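PDB 4P56: putative extracellular solute-binding protein from Bordetella bronchiseptica, which binds mandelate and probably delivers it, as the periplasmic receptor of a TRAP transporter, to the membrane components for uptake. Local coordinates for residues 30-35 against 68-73; 99-104 against 316-321; 141-146 against 235-240; 152-157 against 221-226; 209-214 against 276-281. One frame throughout, in Å; residues are numbered along the deposited sequence.

Contact 1: residues 30-35 against 68-73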
# COMPACT_ATOMS: atom_id res chain seq x y z
N THR A 30 -0.37 21.27 -7.41
CA THR A 30 -0.88 20.31 -8.36
C THR A 30 -0.64 18.89 -7.81
O THR A 30 0.38 18.63 -7.15
CB THR A 30 -0.23 20.46 -9.74
OG1 THR A 30 1.20 20.41 -9.64
CG2 THR A 30 -0.65 21.80 -10.37
N LEU A 31 -1.59 18.01 -8.10
CA LEU A 31 -1.60 16.63 -7.67
C LEU A 31 -1.77 15.72 -8.88
O LEU A 31 -2.71 15.90 -9.64
CB LEU A 31 -2.76 16.43 -6.69
CG LEU A 31 -3.14 14.99 -6.39
CD1 LEU A 31 -2.03 14.26 -5.63
CD2 LEU A 31 -4.46 15.00 -5.59
N SER A 32 -0.87 14.76 -9.09
CA SER A 32 -1.09 13.75 -10.12
C SER A 32 -1.44 12.42 -9.48
O SER A 32 -0.82 12.03 -8.50
CB SER A 32 0.15 13.55 -11.01
OG SER A 32 -0.12 12.66 -12.09
N SER A 33 -2.42 11.73 -10.06
CA SER A 33 -2.79 10.39 -9.61
C SER A 33 -2.68 9.35 -10.72
O SER A 33 -3.09 9.60 -11.87
CB SER A 33 -4.23 10.42 -9.13
OG SER A 33 -4.68 9.10 -8.96
N TRP A 34 -2.14 8.19 -10.39
CA TRP A 34 -2.03 7.09 -11.35
C TRP A 34 -3.16 6.08 -11.13
O TRP A 34 -3.18 5.03 -11.75
CB TRP A 34 -0.66 6.43 -11.28
CG TRP A 34 -0.10 6.17 -9.89
CD1 TRP A 34 0.63 7.04 -9.13
CD2 TRP A 34 -0.23 4.97 -9.09
NE1 TRP A 34 0.97 6.46 -7.93
CE2 TRP A 34 0.45 5.19 -7.89
CE3 TRP A 34 -0.87 3.74 -9.29
CZ2 TRP A 34 0.52 4.23 -6.87
CZ3 TRP A 34 -0.80 2.78 -8.29
CH2 TRP A 34 -0.12 3.03 -7.09
N LEU A 35 -4.10 6.43 -10.24
CA LEU A 35 -5.34 5.67 -10.04
C LEU A 35 -6.55 6.45 -10.56
O LEU A 35 -6.53 7.67 -10.58
CB LEU A 35 -5.54 5.40 -8.57
CG LEU A 35 -4.49 4.45 -7.96
CD1 LEU A 35 -4.67 4.32 -6.44
CD2 LEU A 35 -4.59 3.08 -8.65
N LYS A 68 -5.16 14.11 -15.91
CA LYS A 68 -4.48 12.90 -16.39
C LYS A 68 -3.27 12.63 -15.53
O LYS A 68 -2.68 13.55 -14.94
CB LYS A 68 -4.00 13.04 -17.84
CG LYS A 68 -5.08 13.06 -18.88
CD LYS A 68 -4.50 13.38 -20.26
CE LYS A 68 -5.54 14.07 -21.14
NZ LYS A 68 -5.08 14.26 -22.56
N ALA A 69 -2.85 11.37 -15.47
CA ALA A 69 -1.55 11.07 -14.84
C ALA A 69 -0.46 11.75 -15.67
O ALA A 69 -0.53 11.71 -16.89
CB ALA A 69 -1.33 9.53 -14.77
N VAL A 70 0.52 12.40 -15.04
CA VAL A 70 1.56 13.10 -15.80
C VAL A 70 2.67 12.16 -16.29
O VAL A 70 3.47 12.53 -17.14
CB VAL A 70 2.19 14.25 -14.98
CG1 VAL A 70 1.11 15.24 -14.60
CG2 VAL A 70 2.88 13.73 -13.73
N THR A 71 2.72 10.96 -15.72
CA THR A 71 3.67 9.94 -16.17
C THR A 71 3.17 8.57 -15.74
O THR A 71 2.04 8.44 -15.30
CB THR A 71 5.07 10.18 -15.60
OG1 THR A 71 5.98 9.22 -16.14
CG2 THR A 71 5.06 10.08 -14.07
N ASN A 72 4.01 7.54 -15.86
CA ASN A 72 3.61 6.20 -15.42
C ASN A 72 3.63 6.10 -13.90
O ASN A 72 4.16 6.98 -13.24
CB ASN A 72 4.54 5.14 -16.02
CG ASN A 72 6.00 5.42 -15.70
OD1 ASN A 72 6.46 5.18 -14.59
ND2 ASN A 72 6.74 5.94 -16.67
N PRO A 73 3.06 5.03 -13.34
CA PRO A 73 2.98 5.03 -11.86
C PRO A 73 4.32 5.15 -11.12
O PRO A 73 4.46 5.98 -10.20
CB PRO A 73 2.29 3.69 -11.56
CG PRO A 73 1.45 3.43 -12.82
CD PRO A 73 2.22 4.00 -13.97
O HOH W 1 -3.70 13.17 -12.28

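Contact 2: residues 99-104 against 316-321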
# COMPACT_ATOMS: atom_id res chain seq x y z
N PHE A 99 13.11 1.03 -0.75
CA PHE A 99 12.24 1.22 0.41
C PHE A 99 12.23 -0.08 1.22
O PHE A 99 11.19 -0.51 1.73
CB PHE A 99 10.83 1.63 -0.02
CG PHE A 99 10.80 2.97 -0.66
CD1 PHE A 99 11.01 4.13 0.10
CD2 PHE A 99 10.60 3.10 -2.03
CE1 PHE A 99 11.02 5.40 -0.51
CE2 PHE A 99 10.64 4.37 -2.65
CZ PHE A 99 10.84 5.52 -1.88
N GLN A 100 13.40 -0.66 1.37
CA GLN A 100 13.53 -1.90 2.12
C GLN A 100 13.07 -1.74 3.55
O GLN A 100 12.55 -2.71 4.15
CB GLN A 100 14.98 -2.39 2.15
CG GLN A 100 15.64 -2.52 0.81
CD GLN A 100 17.14 -2.86 0.94
OE1 GLN A 100 17.54 -3.68 1.78
NE2 GLN A 100 17.96 -2.21 0.11
N LEU A 101 13.23 -0.55 4.12
CA LEU A 101 12.86 -0.35 5.51
C LEU A 101 11.33 -0.37 5.74
O LEU A 101 10.91 -0.50 6.87
CB LEU A 101 13.43 0.97 6.09
CG LEU A 101 14.96 1.05 6.14
CD1 LEU A 101 15.47 2.36 6.74
CD2 LEU A 101 15.48 -0.12 6.94
N THR A 102 10.52 -0.22 4.71
CA THR A 102 9.07 -0.25 4.91
C THR A 102 8.51 -1.66 5.13
O THR A 102 7.35 -1.81 5.52
CB THR A 102 8.30 0.39 3.74
OG1 THR A 102 8.48 -0.41 2.56
CG2 THR A 102 8.79 1.82 3.51
N LYS A 103 9.31 -2.68 4.88
CA LYS A 103 8.81 -4.04 4.84
C LYS A 103 8.36 -4.60 6.21
O LYS A 103 7.62 -5.56 6.25
CB LYS A 103 9.83 -4.95 4.17
CG LYS A 103 9.85 -4.77 2.63
CD LYS A 103 10.79 -5.76 1.94
CE LYS A 103 10.73 -5.58 0.41
NZ LYS A 103 11.52 -6.63 -0.32
N PHE A 104 8.79 -3.99 7.32
CA PHE A 104 8.33 -4.43 8.66
C PHE A 104 6.81 -4.34 8.76
O PHE A 104 6.19 -5.09 9.52
CB PHE A 104 8.94 -3.55 9.75
CG PHE A 104 8.37 -2.17 9.79
CD1 PHE A 104 8.90 -1.17 9.00
CD2 PHE A 104 7.28 -1.87 10.60
CE1 PHE A 104 8.39 0.09 9.00
CE2 PHE A 104 6.75 -0.57 10.61
CZ PHE A 104 7.28 0.41 9.80
N ASP A 316 18.38 -7.10 9.01
CA ASP A 316 19.73 -6.89 8.45
C ASP A 316 19.80 -5.55 7.71
O ASP A 316 20.82 -4.85 7.77
CB ASP A 316 20.12 -8.01 7.48
CG ASP A 316 20.39 -9.34 8.18
OD1 ASP A 316 20.61 -9.39 9.42
OD2 ASP A 316 20.38 -10.36 7.45
N ALA A 317 18.72 -5.20 7.01
CA ALA A 317 18.63 -3.93 6.25
C ALA A 317 18.55 -2.76 7.22
O ALA A 317 19.16 -1.70 6.98
CB ALA A 317 17.40 -3.95 5.30
N ALA A 318 17.84 -2.95 8.31
CA ALA A 318 17.70 -1.90 9.34
C ALA A 318 19.07 -1.60 9.93
O ALA A 318 19.46 -0.43 10.12
CB ALA A 318 16.75 -2.35 10.46
N LYS A 319 19.82 -2.66 10.21
CA LYS A 319 21.15 -2.49 10.78
C LYS A 319 22.04 -1.77 9.78
O LYS A 319 22.82 -0.87 10.15
CB LYS A 319 21.76 -3.85 11.14
CG LYS A 319 23.12 -3.76 11.78
CD LYS A 319 23.72 -5.15 12.05
CE LYS A 319 24.84 -5.09 13.08
NZ LYS A 319 25.34 -6.45 13.41
N ALA A 320 21.94 -2.16 8.51
CA ALA A 320 22.74 -1.50 7.47
C ALA A 320 22.41 0.00 7.39
O ALA A 320 23.29 0.82 7.15
CB ALA A 320 22.52 -2.16 6.11
N LYS A 321 21.15 0.36 7.60
CA LYS A 321 20.74 1.74 7.49
C LYS A 321 20.95 2.52 8.77
O LYS A 321 20.59 3.70 8.85
CB LYS A 321 19.27 1.86 7.08
CG LYS A 321 18.99 1.45 5.65
CD LYS A 321 19.61 2.41 4.64
CE LYS A 321 19.10 2.11 3.23
NZ LYS A 321 19.64 2.99 2.16

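Contact 3: residues 141-146 against 235-240. With RMN ((R)-mandelic acid), chain D.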
# COMPACT_ATOMS: atom_id res chain seq x y z
N LEU A 141 5.38 13.46 3.58
CA LEU A 141 4.30 13.96 4.43
C LEU A 141 3.73 12.82 5.31
O LEU A 141 3.43 13.03 6.48
CB LEU A 141 3.20 14.60 3.59
CG LEU A 141 3.55 15.90 2.90
CD1 LEU A 141 2.40 16.36 2.01
CD2 LEU A 141 3.93 17.05 3.91
N GLY A 142 3.60 11.63 4.75
CA GLY A 142 2.98 10.55 5.49
C GLY A 142 3.02 9.24 4.73
O GLY A 142 3.38 9.22 3.56
N ILE A 143 2.67 8.16 5.42
CA ILE A 143 2.63 6.84 4.84
C ILE A 143 1.32 6.21 5.27
O ILE A 143 0.81 6.48 6.34
CB ILE A 143 3.81 5.98 5.33
CG1 ILE A 143 5.13 6.48 4.76
CG2 ILE A 143 3.59 4.52 4.97
CD1 ILE A 143 6.37 5.87 5.46
N TYR A 144 0.77 5.37 4.42
CA TYR A 144 -0.39 4.57 4.76
C TYR A 144 -0.19 3.17 4.14
O TYR A 144 0.72 2.95 3.36
CB TYR A 144 -1.71 5.22 4.26
CG TYR A 144 -1.78 5.45 2.75
CD1 TYR A 144 -2.06 4.41 1.88
CD2 TYR A 144 -1.56 6.69 2.20
CE1 TYR A 144 -2.12 4.61 0.52
CE2 TYR A 144 -1.61 6.90 0.83
CZ TYR A 144 -1.88 5.85 -0.00
OH TYR A 144 -1.94 6.05 -1.37
N ALA A 145 -1.07 2.25 4.49
CA ALA A 145 -1.01 0.89 3.96
C ALA A 145 -2.41 0.51 3.56
O ALA A 145 -3.37 1.06 4.11
CB ALA A 145 -0.52 -0.05 5.02
N HIS A 146 -2.55 -0.42 2.62
CA HIS A 146 -3.87 -0.94 2.34
C HIS A 146 -4.22 -2.10 3.27
O HIS A 146 -3.47 -2.40 4.21
CB HIS A 146 -4.06 -1.27 0.83
CG HIS A 146 -3.24 -2.42 0.29
ND1 HIS A 146 -3.27 -3.70 0.80
CD2 HIS A 146 -2.49 -2.50 -0.84
CE1 HIS A 146 -2.53 -4.50 0.05
NE2 HIS A 146 -2.03 -3.79 -0.96
N SER A 235 0.85 -7.01 2.69
CA SER A 235 0.21 -5.73 2.43
C SER A 235 1.23 -4.86 1.68
O SER A 235 2.29 -5.34 1.30
CB SER A 235 -0.27 -5.10 3.74
OG SER A 235 -0.93 -3.88 3.46
N ASP A 236 0.90 -3.59 1.48
CA ASP A 236 1.76 -2.66 0.74
C ASP A 236 1.57 -1.30 1.39
O ASP A 236 0.50 -1.03 1.97
CB ASP A 236 1.37 -2.59 -0.74
CG ASP A 236 2.24 -1.62 -1.54
OD1 ASP A 236 3.45 -1.43 -1.22
OD2 ASP A 236 1.69 -1.02 -2.50
N THR A 237 2.62 -0.48 1.34
CA THR A 237 2.55 0.86 1.92
C THR A 237 2.72 1.85 0.79
O THR A 237 3.42 1.56 -0.16
CB THR A 237 3.62 1.09 3.02
OG1 THR A 237 4.91 0.67 2.56
CG2 THR A 237 3.28 0.26 4.30
N HIS A 238 2.08 3.00 0.91
CA HIS A 238 2.31 4.09 0.01
C HIS A 238 2.82 5.29 0.78
O HIS A 238 2.57 5.41 1.98
CB HIS A 238 0.99 4.49 -0.67
CG HIS A 238 0.43 3.47 -1.59
ND1 HIS A 238 -0.78 3.65 -2.24
CD2 HIS A 238 0.86 2.23 -1.95
CE1 HIS A 238 -1.04 2.59 -2.98
NE2 HIS A 238 -0.06 1.71 -2.81
N ALA A 239 3.49 6.19 0.09
CA ALA A 239 3.93 7.45 0.70
C ALA A 239 3.22 8.62 0.03
O ALA A 239 3.07 8.64 -1.18
CB ALA A 239 5.44 7.60 0.57
N VAL A 240 2.82 9.62 0.82
CA VAL A 240 2.39 10.88 0.22
C VAL A 240 3.57 11.89 0.35
O VAL A 240 4.11 12.11 1.44
CB VAL A 240 1.13 11.40 0.92
CG1 VAL A 240 0.77 12.79 0.38
CG2 VAL A 240 -0.01 10.43 0.69
C1 RMN D . -1.82 -1.33 -5.00
C2 RMN D . -1.96 -0.06 -5.54
C3 RMN D . -3.20 0.52 -5.68
C4 RMN D . -4.34 -0.18 -5.31
C5 RMN D . -4.21 -1.46 -4.78
C6 RMN D . -2.95 -2.02 -4.62
C7 RMN D . -0.46 -1.96 -4.87
C10 RMN D . -0.32 -3.02 -5.93
O8 RMN D . -0.28 -2.60 -3.67
O11 RMN D . -0.68 -4.23 -5.72
O12 RMN D . 0.11 -2.68 -7.07

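Contact 4: residues 152-157 against 221-226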
# COMPACT_ATOMS: atom_id res chain seq x y z
N PHE A 152 -6.00 -13.85 -5.20
CA PHE A 152 -7.07 -14.03 -6.19
C PHE A 152 -6.56 -14.78 -7.42
O PHE A 152 -5.47 -14.48 -7.95
CB PHE A 152 -7.57 -12.68 -6.69
CG PHE A 152 -8.28 -11.86 -5.66
CD1 PHE A 152 -9.56 -12.20 -5.24
CD2 PHE A 152 -7.70 -10.70 -5.16
CE1 PHE A 152 -10.24 -11.43 -4.32
CE2 PHE A 152 -8.39 -9.91 -4.23
CZ PHE A 152 -9.65 -10.26 -3.81
N THR A 153 -7.36 -15.73 -7.91
CA THR A 153 -7.01 -16.42 -9.14
C THR A 153 -8.21 -16.59 -10.06
O THR A 153 -9.36 -16.61 -9.63
CB THR A 153 -6.47 -17.80 -8.88
OG1 THR A 153 -7.41 -18.49 -8.06
CG2 THR A 153 -5.13 -17.73 -8.19
N THR A 154 -7.91 -16.73 -11.34
CA THR A 154 -8.93 -16.77 -12.37
C THR A 154 -9.63 -18.12 -12.35
O THR A 154 -10.85 -18.16 -12.31
CB THR A 154 -8.31 -16.48 -13.73
OG1 THR A 154 -7.75 -15.16 -13.72
CG2 THR A 154 -9.34 -16.64 -14.86
N SER A 155 -8.88 -19.21 -12.31
CA SER A 155 -9.49 -20.53 -12.45
C SER A 155 -8.91 -21.60 -11.52
O SER A 155 -9.39 -22.73 -11.48
CB SER A 155 -9.34 -21.00 -13.89
OG SER A 155 -7.96 -21.18 -14.20
N LYS A 156 -7.88 -21.26 -10.77
CA LYS A 156 -7.18 -22.25 -9.97
C LYS A 156 -7.32 -21.95 -8.49
O LYS A 156 -6.80 -20.96 -8.01
CB LYS A 156 -5.70 -22.26 -10.34
CG LYS A 156 -5.45 -22.72 -11.77
CD LYS A 156 -3.95 -22.72 -12.11
CE LYS A 156 -3.70 -23.41 -13.45
NZ LYS A 156 -4.29 -22.66 -14.61
N PRO A 157 -8.03 -22.81 -7.76
CA PRO A 157 -8.20 -22.57 -6.33
C PRO A 157 -6.89 -22.72 -5.58
O PRO A 157 -6.00 -23.48 -5.99
CB PRO A 157 -9.18 -23.66 -5.89
CG PRO A 157 -9.01 -24.75 -6.89
CD PRO A 157 -8.63 -24.09 -8.18
N SER A 221 -15.48 -10.16 -12.89
CA SER A 221 -16.07 -11.01 -13.92
C SER A 221 -15.04 -11.95 -14.52
O SER A 221 -15.37 -12.75 -15.39
CB SER A 221 -16.73 -10.17 -15.01
OG SER A 221 -17.94 -9.60 -14.52
N ILE A 222 -13.81 -11.87 -14.04
CA ILE A 222 -12.72 -12.74 -14.45
C ILE A 222 -12.27 -13.67 -13.31
O ILE A 222 -12.12 -14.88 -13.47
CB ILE A 222 -11.48 -11.92 -14.84
CG1 ILE A 222 -11.77 -11.05 -16.08
CG2 ILE A 222 -10.31 -12.83 -15.08
CD1 ILE A 222 -10.70 -9.97 -16.30
N ILE A 223 -12.02 -13.06 -12.16
CA ILE A 223 -11.58 -13.79 -10.98
C ILE A 223 -12.72 -14.67 -10.46
O ILE A 223 -13.82 -14.19 -10.22
CB ILE A 223 -11.15 -12.81 -9.87
CG1 ILE A 223 -9.91 -12.01 -10.29
CG2 ILE A 223 -10.89 -13.53 -8.55
CD1 ILE A 223 -8.65 -12.83 -10.55
N ARG A 224 -12.46 -15.97 -10.29
CA ARG A 224 -13.44 -16.89 -9.72
C ARG A 224 -13.02 -17.53 -8.39
O ARG A 224 -13.76 -18.35 -7.84
CB ARG A 224 -13.77 -18.03 -10.70
CG ARG A 224 -14.15 -17.57 -12.09
CD ARG A 224 -15.41 -16.72 -12.09
NE ARG A 224 -16.52 -17.36 -11.40
CZ ARG A 224 -17.48 -18.10 -11.96
NH1 ARG A 224 -17.51 -18.32 -13.28
NH2 ARG A 224 -18.43 -18.62 -11.20
N HIS A 225 -11.85 -17.17 -7.88
CA HIS A 225 -11.30 -17.83 -6.70
C HIS A 225 -10.56 -16.83 -5.84
O HIS A 225 -9.89 -15.93 -6.36
CB HIS A 225 -10.34 -18.94 -7.12
CG HIS A 225 -10.97 -20.00 -7.98
ND1 HIS A 225 -11.59 -21.11 -7.46
CD2 HIS A 225 -11.07 -20.10 -9.33
CE1 HIS A 225 -12.05 -21.86 -8.45
NE2 HIS A 225 -11.76 -21.26 -9.59
N ALA A 226 -10.73 -16.94 -4.54
CA ALA A 226 -10.02 -16.08 -3.60
C ALA A 226 -9.71 -16.84 -2.33
O ALA A 226 -10.59 -17.53 -1.79
CB ALA A 226 -10.87 -14.84 -3.25

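Contact 5: residues 209-214 against 276-281. With RMN ((R)-mandelic acid), chain D.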
# COMPACT_ATOMS: atom_id res chain seq x y z
N PHE A 209 -4.03 -8.74 -4.39
CA PHE A 209 -4.66 -7.44 -4.16
C PHE A 209 -5.41 -7.48 -2.83
O PHE A 209 -5.75 -8.57 -2.35
CB PHE A 209 -5.71 -7.19 -5.24
CG PHE A 209 -5.29 -6.24 -6.34
CD1 PHE A 209 -4.31 -5.29 -6.16
CD2 PHE A 209 -5.96 -6.28 -7.54
CE1 PHE A 209 -3.98 -4.41 -7.18
CE2 PHE A 209 -5.62 -5.40 -8.58
CZ PHE A 209 -4.63 -4.47 -8.38
N PRO A 210 -5.70 -6.30 -2.25
CA PRO A 210 -6.67 -6.26 -1.15
C PRO A 210 -8.08 -6.39 -1.73
O PRO A 210 -8.25 -6.35 -2.95
CB PRO A 210 -6.46 -4.88 -0.55
CG PRO A 210 -6.11 -4.04 -1.75
CD PRO A 210 -5.30 -4.94 -2.66
N ALA A 211 -9.06 -6.60 -0.87
CA ALA A 211 -10.41 -6.88 -1.33
C ALA A 211 -10.97 -5.82 -2.30
O ALA A 211 -11.59 -6.16 -3.28
CB ALA A 211 -11.32 -7.02 -0.16
N GLU A 212 -10.78 -4.54 -1.99
CA GLU A 212 -11.45 -3.48 -2.74
C GLU A 212 -11.07 -3.49 -4.22
O GLU A 212 -11.87 -3.15 -5.09
CB GLU A 212 -11.14 -2.09 -2.12
CG GLU A 212 -9.71 -1.56 -2.34
CD GLU A 212 -9.51 -0.95 -3.76
OE1 GLU A 212 -8.38 -1.00 -4.27
OE2 GLU A 212 -10.50 -0.49 -4.35
N SER A 213 -9.85 -3.94 -4.48
CA SER A 213 -9.25 -3.88 -5.79
C SER A 213 -9.94 -4.84 -6.75
O SER A 213 -10.03 -4.55 -7.93
CB SER A 213 -7.77 -4.23 -5.69
OG SER A 213 -7.12 -3.37 -4.74
N LEU A 214 -10.46 -5.95 -6.23
CA LEU A 214 -11.27 -6.86 -7.04
C LEU A 214 -12.34 -6.07 -7.80
O LEU A 214 -12.66 -6.36 -8.96
CB LEU A 214 -11.92 -7.91 -6.14
CG LEU A 214 -12.89 -8.88 -6.81
CD1 LEU A 214 -12.12 -9.91 -7.60
CD2 LEU A 214 -13.79 -9.56 -5.77
N THR A 276 -13.08 1.00 4.31
CA THR A 276 -14.47 1.17 3.92
C THR A 276 -14.70 0.50 2.57
O THR A 276 -15.68 -0.22 2.36
CB THR A 276 -14.85 2.67 3.91
OG1 THR A 276 -14.69 3.21 5.24
CG2 THR A 276 -16.27 2.88 3.45
N HIS A 277 -13.77 0.69 1.66
CA HIS A 277 -13.91 0.04 0.36
C HIS A 277 -13.76 -1.46 0.42
O HIS A 277 -14.48 -2.18 -0.27
CB HIS A 277 -12.95 0.64 -0.65
CG HIS A 277 -13.43 1.95 -1.16
ND1 HIS A 277 -13.73 2.17 -2.48
CD2 HIS A 277 -13.71 3.11 -0.51
CE1 HIS A 277 -14.15 3.41 -2.63
NE2 HIS A 277 -14.15 4.00 -1.45
N ASP A 278 -12.81 -1.94 1.22
CA ASP A 278 -12.67 -3.37 1.46
C ASP A 278 -14.00 -3.98 1.96
O ASP A 278 -14.41 -5.05 1.52
CB ASP A 278 -11.56 -3.62 2.49
CG ASP A 278 -10.17 -3.71 1.86
OD1 ASP A 278 -10.01 -3.48 0.63
OD2 ASP A 278 -9.24 -4.02 2.63
N ALA A 279 -14.67 -3.29 2.87
CA ALA A 279 -15.88 -3.84 3.47
C ALA A 279 -17.00 -3.87 2.42
O ALA A 279 -17.75 -4.85 2.34
CB ALA A 279 -16.28 -3.01 4.67
N ALA A 280 -17.09 -2.83 1.61
CA ALA A 280 -18.08 -2.80 0.52
C ALA A 280 -17.89 -3.96 -0.46
O ALA A 280 -18.86 -4.53 -0.99
CB ALA A 280 -17.99 -1.45 -0.23
N ALA A 281 -16.63 -4.31 -0.70
CA ALA A 281 -16.29 -5.34 -1.68
C ALA A 281 -16.68 -6.74 -1.25
O ALA A 281 -16.72 -7.65 -2.06
CB ALA A 281 -14.80 -5.31 -1.98
C1 RMN D . -1.82 -1.33 -5.00
C2 RMN D . -1.96 -0.06 -5.54
C3 RMN D . -3.20 0.52 -5.68
C4 RMN D . -4.34 -0.18 -5.31
C5 RMN D . -4.21 -1.46 -4.78
C6 RMN D . -2.95 -2.02 -4.62
C7 RMN D . -0.46 -1.96 -4.87
C10 RMN D . -0.32 -3.02 -5.93
O8 RMN D . -0.28 -2.60 -3.67
O11 RMN D . -0.68 -4.23 -5.72
O12 RMN D . 0.11 -2.68 -7.07
O HOH W 2 -8.50 -6.63 2.08
O HOH W 3 -13.71 -0.67 -4.33

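Contact 1: residues 30-35 against 68-73
Trp34 and Ala69 mark the closest backbone approach, their CA atoms 5.3 Å apart, where the chain leaving strand 28-31 runs beside the loop that follows strand 62-65. The two strands run parallel as neighbours in this TRAP-type solute-binding protein, and the contact joins the loops beyond their C-terminal ends, the usual place for a pocket in an alpha/beta domain. Ser32 ties the backbones together. Its hydroxyl stands anti to its own backbone N (chi1 -175°) and accepts the amide of Val70, with Val70 N 3.0 Å from Ser32 OG and an N-H...O angle of 159°. The same hydroxyl is also bonded to His76, so two groups fix its position, while the two methyls of Val70 lie against it. A water spans the next step, taking the amide of Ser33 and giving a weak bond to Lys68 O. Further along, Ala69 CB rests 3.4 Å from Ser33 O. Trp34, a residue of the mandelate pocket, is held by its indole NH to Phe89 O. Its ring is sandwiched, Leu35 CG lying over one face and Pro73 over the other, each offset toward the rim. The proline makes a CH-pi contact: Pro73 CB sits 4.1 Å from the centroid of the five-membered ring of Trp34, 29° off the normal, and approaches Trp34 CD2 to 3.8 Å.

Contact 2: residues 99-104 against 316-321
Leu101 reaches across to the C-terminal end of helix 310-320 and the residue after it with both of its methyl groups, joining the connection between strand 87-91 and helix 114-129 to that helix, away from the listed pocket residues. Its CG lies anti to the carbonyl carbon (chi1 -63°) and chi2 is extended at -179°, a conformation that spreads the two branches over different residues. Leu101 CD2 settles on the helix backbone, 3.7 Å from Ala318 CA, whereas Leu101 CD1 meets the aliphatic root of Lys321, 3.8 Å from its CG. The lysine chain bends at chi2 (-68°), laying CB and CG against the leucine before the remaining methylenes extend onward. Beside them Gln100 stretches toward the helix until Gln100 OE1 stands 3.5 Å from Ala317 CB; its amide nitrogen is engaged by Gly97 O instead. Residues 100-104 form 3-10 turns, preceded by Phe99, whose carbonyl Thr102 grips: Thr102 OG1 donates to Phe99 O at 2.8 Å, in the carbonyl plane, and Thr102 N bonds to the same oxygen. Outside the two segments, Glu134 holds Leu101 N and the indole of Trp314 of helix 310-320 holds Leu101 O. The segments meet mainly through aliphatic carbons, with the Gln100 side-chain oxygen against one methyl, so their cohesion is mostly van der Waals and hydrophobic, with directional bonding to that helix supplied by Trp314.

Contact 3: residues 141-146 against 235-240
Tyr144 and His238 face each other as a hydrogen-bonded pair of strands 139-145 and 237-242, the latter being the middle strand of a three-stranded antiparallel sheet. Their side chains are joined as well, Tyr144 OH and His238 ND1 being hydrogen-bonded at 2.8 Å. The tyrosine CG sits between its backbone N and carbonyl carbon (chi1 59°), which swings the ring across the neighbouring strand, where His238 CB covers one face and Val240 CG2 meets the edge at 3.9 Å from Tyr144 CE2. This is the tightly packed part. Here Tyr144 N binds His238 O, and His238 N returns a bond to Tyr144 O at 2.8 Å. At the far end a classic beta bulge sets Leu141 and Gly142 against Val240; Leu141 N to Val240 O is 2.8 Å, but the bond from Gly142 N is weak. Beyond Ala145 the pairing loosens. His146 N reaches Asp236 O at a longer 3.2 Å, while Ser235 OG donates to His146 O from above its carbonyl plane. This looser side, though buried, borders the ligand: Asp236 OD2 accepts the mandelate hydroxyl O8 at 2.8 Å, and the edge of the His146 ring faces O8. The chemistry is consistent with the strand pairing, Ser91 and a weak bond from His238 NE2 together placing the Asp236 carboxylate for the hydroxyl, with Tyr144 probably helping to orient the His238 ring beside the phenyl group.

Contact 4: residues 152-157 against 221-226
Thr153 O draws in two consecutive amides, Arg224 N at 3.2 Å and, more weakly, His225 N. Both residues face Thr153, a classic beta bulge where strand 149-153 ends and strand 225-228 begins, antiparallel neighbours in the mixed sheet. In return Thr153 N donates to His225 O at 3.0 Å, nearly straight at 165° but from above the carbonyl plane. Phe152 and Ala226 form the adjoining non-hydrogen-bonded pair: Ala226 CB lies 3.6 Å from Phe152 CD1, and Ile223 CG2 comes against the same ring carbon. Thr154 packs its CG2 near Ile222 O. Arg224 lays CB and CG along Thr154 O, then bends away so that its guanidinium meets Glu289 O. On the face bearing Thr153, His225 turns its imidazole against the 154-157 loop, one ring face covered by the peptide linking Lys156 to Pro157, and at the root of that side chain His225 CB lies 3.1 Å from Thr153 OG1.

Contact 5: residues 209-214 against 276-281
This is a buried contact in which the junction of strand 206-210 and helix 211-216 leans on the long helix 263-285. A carboxylate holds that junction: Asp278 OD1 accepts the amide of Glu212 at 2.9 Å from Glu212 N, on its anti side and 35° out of the carboxylate plane. The other oxygen works through a water, which gives a hydrogen bond to Asp278 OD2 and takes one from Ala211 N. Asp278 thus serves two successive amides near the beginning of the short helix, one directly and one by relay. Small side chains keep the helices close, Ala281 CB lying 3.6 Å from Ala211 O, while Glu212 CB touches His277 CB at the same distance. Glu212 then curls back, its CG between backbone N and carbonyl carbon (chi1 72°) and its chain bent at chi2, bringing the carboxylate to Ser213 and to outside partners His39 and Ser216. Both Phe209 and Ser213 belong to the mandelate pocket, and Ser213 CB lies over one face of the Phe209 ring. Ser213 OG donates to Glu212 OE1 at 2.7 Å, from above the carboxylate plane. The distance from Ser213 OG to RMN C5, a carbon of the mandelate phenyl ring, is 3.5 Å.

In the fold
Contacts 1, 3 and 5 each contribute residues to the mandelate pocket. Contact 3 is the most central, its centre about 5 Å from the centre of the chain; it touches contact 1 where Trp34 CH2 meets His238 CE1 at 4.2 Å, and contact 5 where His146 ND1 meets Pro210 CB at 3.7 Å. Contacts 4 and 5 share the mixed sheet, in which strands 149-153 and 206-210 are neighbours, and Phe152 CE2 lies 3.5 Å from Phe209 O. Phe152 thus lies behind Phe209, its side chain about 9 Å from the ligand. Contact 2 closes a chain loop enclosing contacts 3, 4 and 5, and adjoins contact 3 through Thr102 and Thr237.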